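PDB 7O21: uncharacterized conserved from Bdellovibrio bacteriovorus, which probably acts as an L,D-carboxypeptidase of the YkuD family that edits the peptidoglycan cell wall and so helps generate the curved cell shape. Local coordinates for residues L45-Q50 / D177-V182. Numbering follows the deposited sequence.
Sequences LVDKEQ and DHVNYV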
ATOM      1  N   LEU A  45      21.846  -4.309   0.074  1.00 15.30           N
ATOM      2  CA  LEU A  45      22.384  -3.258  -0.785  1.00 16.28           C
ATOM      3  C   LEU A  45      22.726  -3.873  -2.133  1.00 15.66           C
ATOM      4  O   LEU A  45      23.500  -4.838  -2.198  1.00 17.37           O
ATOM      5  CB  LEU A  45      23.644  -2.642  -0.171  1.00 15.72           C
ATOM      6  CG  LEU A  45      24.407  -1.686  -1.084  1.00 21.17           C
ATOM      7  CD1 LEU A  45      23.587  -0.445  -1.347  1.00 20.56           C
ATOM      8  CD2 LEU A  45      25.755  -1.333  -0.453  1.00 25.92           C
ATOM      9  N   VAL A  46      22.141  -3.335  -3.202  1.00 14.55           N
ATOM     10  CA  VAL A  46      22.376  -3.826  -4.562  1.00 15.21           C
ATOM     11  C   VAL A  46      23.207  -2.793  -5.313  1.00 17.73           C
ATOM     12  O   VAL A  46      22.806  -1.631  -5.440  1.00 15.95           O
ATOM     13  CB  VAL A  46      21.064  -4.111  -5.304  1.00 15.58           C
ATOM     14  CG1 VAL A  46      21.354  -4.644  -6.719  1.00 16.37           C
ATOM     15  CG2 VAL A  46      20.189  -5.073  -4.518  1.00 16.69           C
ATOM     16  N   ASP A  47      24.353  -3.222  -5.829  1.00 16.34           N
ATOM     17  CA  ASP A  47      25.300  -2.374  -6.551  1.00 19.53           C
ATOM     18  C   ASP A  47      25.228  -2.821  -8.010  1.00 19.57           C
ATOM     19  O   ASP A  47      25.813  -3.844  -8.380  1.00 18.15           O
ATOM     20  CB  ASP A  47      26.684  -2.596  -5.942  1.00 18.12           C
ATOM     21  CG  ASP A  47      27.785  -1.831  -6.637  1.00 21.39           C
ATOM     22  OD1 ASP A  47      27.605  -1.372  -7.783  1.00 21.02           O
ATOM     23  OD2 ASP A  47      28.855  -1.699  -6.009  1.00 25.82           O
ATOM     24  N   LYS A  48      24.492  -2.070  -8.838  1.00 16.54           N
ATOM     25  CA  LYS A  48      24.295  -2.493 -10.224  1.00 18.96           C
ATOM     26  C   LYS A  48      25.611  -2.551 -10.981  1.00 19.46           C
ATOM     27  O   LYS A  48      25.845  -3.491 -11.751  1.00 20.44           O
ATOM     28  CB  LYS A  48      23.328  -1.568 -10.960  1.00 18.03           C
ATOM     29  CG  LYS A  48      21.914  -1.546 -10.408  1.00 19.76           C
ATOM     30  CD  LYS A  48      21.055  -0.660 -11.309  1.00 20.22           C
ATOM     31  CE  LYS A  48      19.635  -0.523 -10.803  1.00 20.66           C
ATOM     32  NZ  LYS A  48      18.947   0.584 -11.536  1.00 22.13           N
ATOM     33  N   GLU A  49      26.476  -1.552 -10.783  1.00 18.99           N
ATOM     34  CA  GLU A  49      27.720  -1.488 -11.546  1.00 20.39           C
ATOM     35  C   GLU A  49      28.592  -2.708 -11.278  1.00 19.34           C
ATOM     36  O   GLU A  49      29.134  -3.314 -12.211  1.00 21.45           O
ATOM     37  CB  GLU A  49      28.466  -0.203 -11.200  1.00 21.83           C
ATOM     38  CG  GLU A  49      29.861  -0.125 -11.794  1.00 26.15           C
ATOM     39  CD  GLU A  49      30.632   1.069 -11.279  1.00 39.50           C
ATOM     40  OE1 GLU A  49      30.035   1.888 -10.550  1.00 42.64           O
ATOM     41  OE2 GLU A  49      31.834   1.191 -11.598  1.00 53.85           O
ATOM     42  N   GLN A  50      28.750  -3.080 -10.003  1.00 20.82           N
ATOM     43  CA  GLN A  50      29.580  -4.219  -9.629  1.00 22.46           C
ATOM     44  C   GLN A  50      28.854  -5.552  -9.726  1.00 19.26           C
ATOM     45  O   GLN A  50      29.492  -6.596  -9.538  1.00 21.41           O
ATOM     46  CB  GLN A  50      30.135  -4.028  -8.218  1.00 23.21           C
ATOM     47  CG  GLN A  50      31.037  -2.796  -8.076  1.00 26.28           C
ATOM     48  CD  GLN A  50      32.227  -2.824  -9.021  1.00 40.09           C
ATOM     49  OE1 GLN A  50      32.499  -1.852  -9.733  1.00 40.26           O
ATOM     50  NE2 GLN A  50      32.939  -3.940  -9.035  1.00 35.13           N
ATOM     51  N   ASP A 177      22.477   2.381  -8.842  1.00 20.29           N
ATOM     52  CA  ASP A 177      23.271   2.194 -10.053  1.00 18.53           C
ATOM     53  C   ASP A 177      24.752   2.153  -9.716  1.00 21.51           C
ATOM     54  O   ASP A 177      25.517   1.382 -10.313  1.00 21.65           O
ATOM     55  CB  ASP A 177      23.012   3.335 -11.047  1.00 20.31           C
ATOM     56  CG  ASP A 177      21.628   3.280 -11.679  1.00 28.02           C
ATOM     57  OD1 ASP A 177      20.809   2.421 -11.300  1.00 29.01           O
ATOM     58  OD2 ASP A 177      21.352   4.115 -12.565  1.00 32.55           O
ATOM     59  N   HIS A 178      25.173   2.964  -8.748  1.00 22.72           N
ATOM     60  CA  HIS A 178      26.568   3.059  -8.358  1.00 24.10           C
ATOM     61  C   HIS A 178      26.609   3.064  -6.836  1.00 30.50           C
ATOM     62  O   HIS A 178      25.629   3.435  -6.190  1.00 37.72           O
ATOM     63  CB  HIS A 178      27.159   4.341  -8.971  1.00 31.29           C
ATOM     64  CG  HIS A 178      27.199   4.315 -10.472  1.00 37.15           C
ATOM     65  ND1 HIS A 178      28.121   3.578 -11.184  1.00 41.85           N
ATOM     66  CD2 HIS A 178      26.377   4.877 -11.392  1.00 35.37           C
ATOM     67  CE1 HIS A 178      27.892   3.720 -12.478  1.00 32.59           C
ATOM     68  NE2 HIS A 178      26.837   4.500 -12.631  1.00 38.86           N
ATOM     69  N   VAL A 179      27.720   2.601  -6.263  1.00 25.51           N
ATOM     70  CA  VAL A 179      27.934   2.617  -4.814  1.00 22.38           C
ATOM     71  C   VAL A 179      29.301   3.230  -4.540  1.00 23.30           C
ATOM     72  O   VAL A 179      30.314   2.733  -5.041  1.00 25.44           O
ATOM     73  CB  VAL A 179      27.835   1.217  -4.187  1.00 27.46           C
ATOM     74  CG1 VAL A 179      28.192   1.269  -2.702  1.00 25.31           C
ATOM     75  CG2 VAL A 179      26.438   0.646  -4.383  1.00 31.32           C
ATOM     76  N   ASN A 180      29.332   4.308  -3.759  1.00 19.96           N
ATOM     77  CA  ASN A 180      30.576   4.985  -3.391  1.00 23.64           C
ATOM     78  C   ASN A 180      31.034   4.445  -2.041  1.00 24.82           C
ATOM     79  O   ASN A 180      30.379   4.676  -1.022  1.00 26.51           O
ATOM     80  CB  ASN A 180      30.345   6.494  -3.311  1.00 26.08           C
ATOM     81  CG  ASN A 180      31.566   7.259  -2.822  1.00 31.06           C
ATOM     82  OD1 ASN A 180      32.707   6.869  -3.073  1.00 33.21           O
ATOM     83  ND2 ASN A 180      31.328   8.355  -2.110  1.00 35.32           N
ATOM     84  N   TYR A 181      32.159   3.735  -2.024  1.00 21.74           N
ATOM     85  CA  TYR A 181      32.712   3.195  -0.788  1.00 20.84           C
ATOM     86  C   TYR A 181      33.730   4.174  -0.218  1.00 23.27           C
ATOM     87  O   TYR A 181      34.643   4.613  -0.926  1.00 28.38           O
ATOM     88  CB  TYR A 181      33.378   1.847  -1.057  1.00 27.80           C
ATOM     89  CG  TYR A 181      32.391   0.709  -1.148  1.00 22.22           C
ATOM     90  CD1 TYR A 181      31.991   0.021  -0.011  1.00 23.40           C
ATOM     91  CD2 TYR A 181      31.867   0.317  -2.373  1.00 24.68           C
ATOM     92  CE1 TYR A 181      31.092  -1.023  -0.089  1.00 24.40           C
ATOM     93  CE2 TYR A 181      30.956  -0.728  -2.460  1.00 30.13           C
ATOM     94  CZ  TYR A 181      30.576  -1.396  -1.311  1.00 29.32           C
ATOM     95  OH  TYR A 181      29.679  -2.441  -1.374  1.00 31.35           O
ATOM     96  N   VAL A 182      33.571   4.520   1.058  1.00 22.02           N
ATOM     97  CA  VAL A 182      34.419   5.506   1.712  1.00 24.39           C
ATOM     98  C   VAL A 182      35.049   4.908   2.966  1.00 20.40           C
ATOM     99  O   VAL A 182      34.660   3.846   3.443  1.00 21.34           O
ATOM    100  CB  VAL A 182      33.656   6.798   2.033  1.00 22.38           C
ATOM    101  CG1 VAL A 182      33.135   7.416   0.744  1.00 23.94           C
ATOM    102  CG2 VAL A 182      32.517   6.509   3.008  1.00 23.34           C
TER
HETATM  103  O   HOH W   1      29.448   0.809  -7.693  1.00 28.18           O
HETATM  104  O   HOH W   2      28.994  -3.303  -3.676  1.00 28.53           O
HETATM  105  O   HOH W   3      30.935   0.063  -6.075  1.00 31.36           O
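The imidazole of His178 meets the carboxylate of Glu49 at its edge: ND1 donates to Glu49 OE1 at 2.6 Å, a nearly straight bond lying in the ring plane but reaching OE1 from 47° above the carboxylate plane; the planes lie 74° apart. At the edge of the Tyr181 ring lie Asp47 OD2 and two waters, one of which links that oxygen to the Tyr181 hydroxyl while the other joins it to Val179 O. A third water accepts from Val179 N and lies within donating distance of Asp47 OD1 and Glu49 OE1, bridging the segments. Asp47 OD1 also accepts Gln50 N-H, from well out of the carboxylate plane, in an Asx motif. With CG anti to the backbone N (chi1 177°), the Asp47 carboxylate lies against Val179, OD2 3.6 Å from Val179 CB. Lys48 runs extended beside Asp177, its NZ closing a 2.6 Å salt bridge on Asp177 OD1; Thr88 and Pro89 also accept from this ammonium. A weak Glu49 N to Asp177 O bond adds a backbone link. The contact joins the turn after strand 42-47 to the chain leaving its neighbour, strand 172-176, in the L,D-transpeptidase (YkuD) catalytic domain, while Pro27 of strand 26-27 packs on Leu45, Val179 and Tyr181.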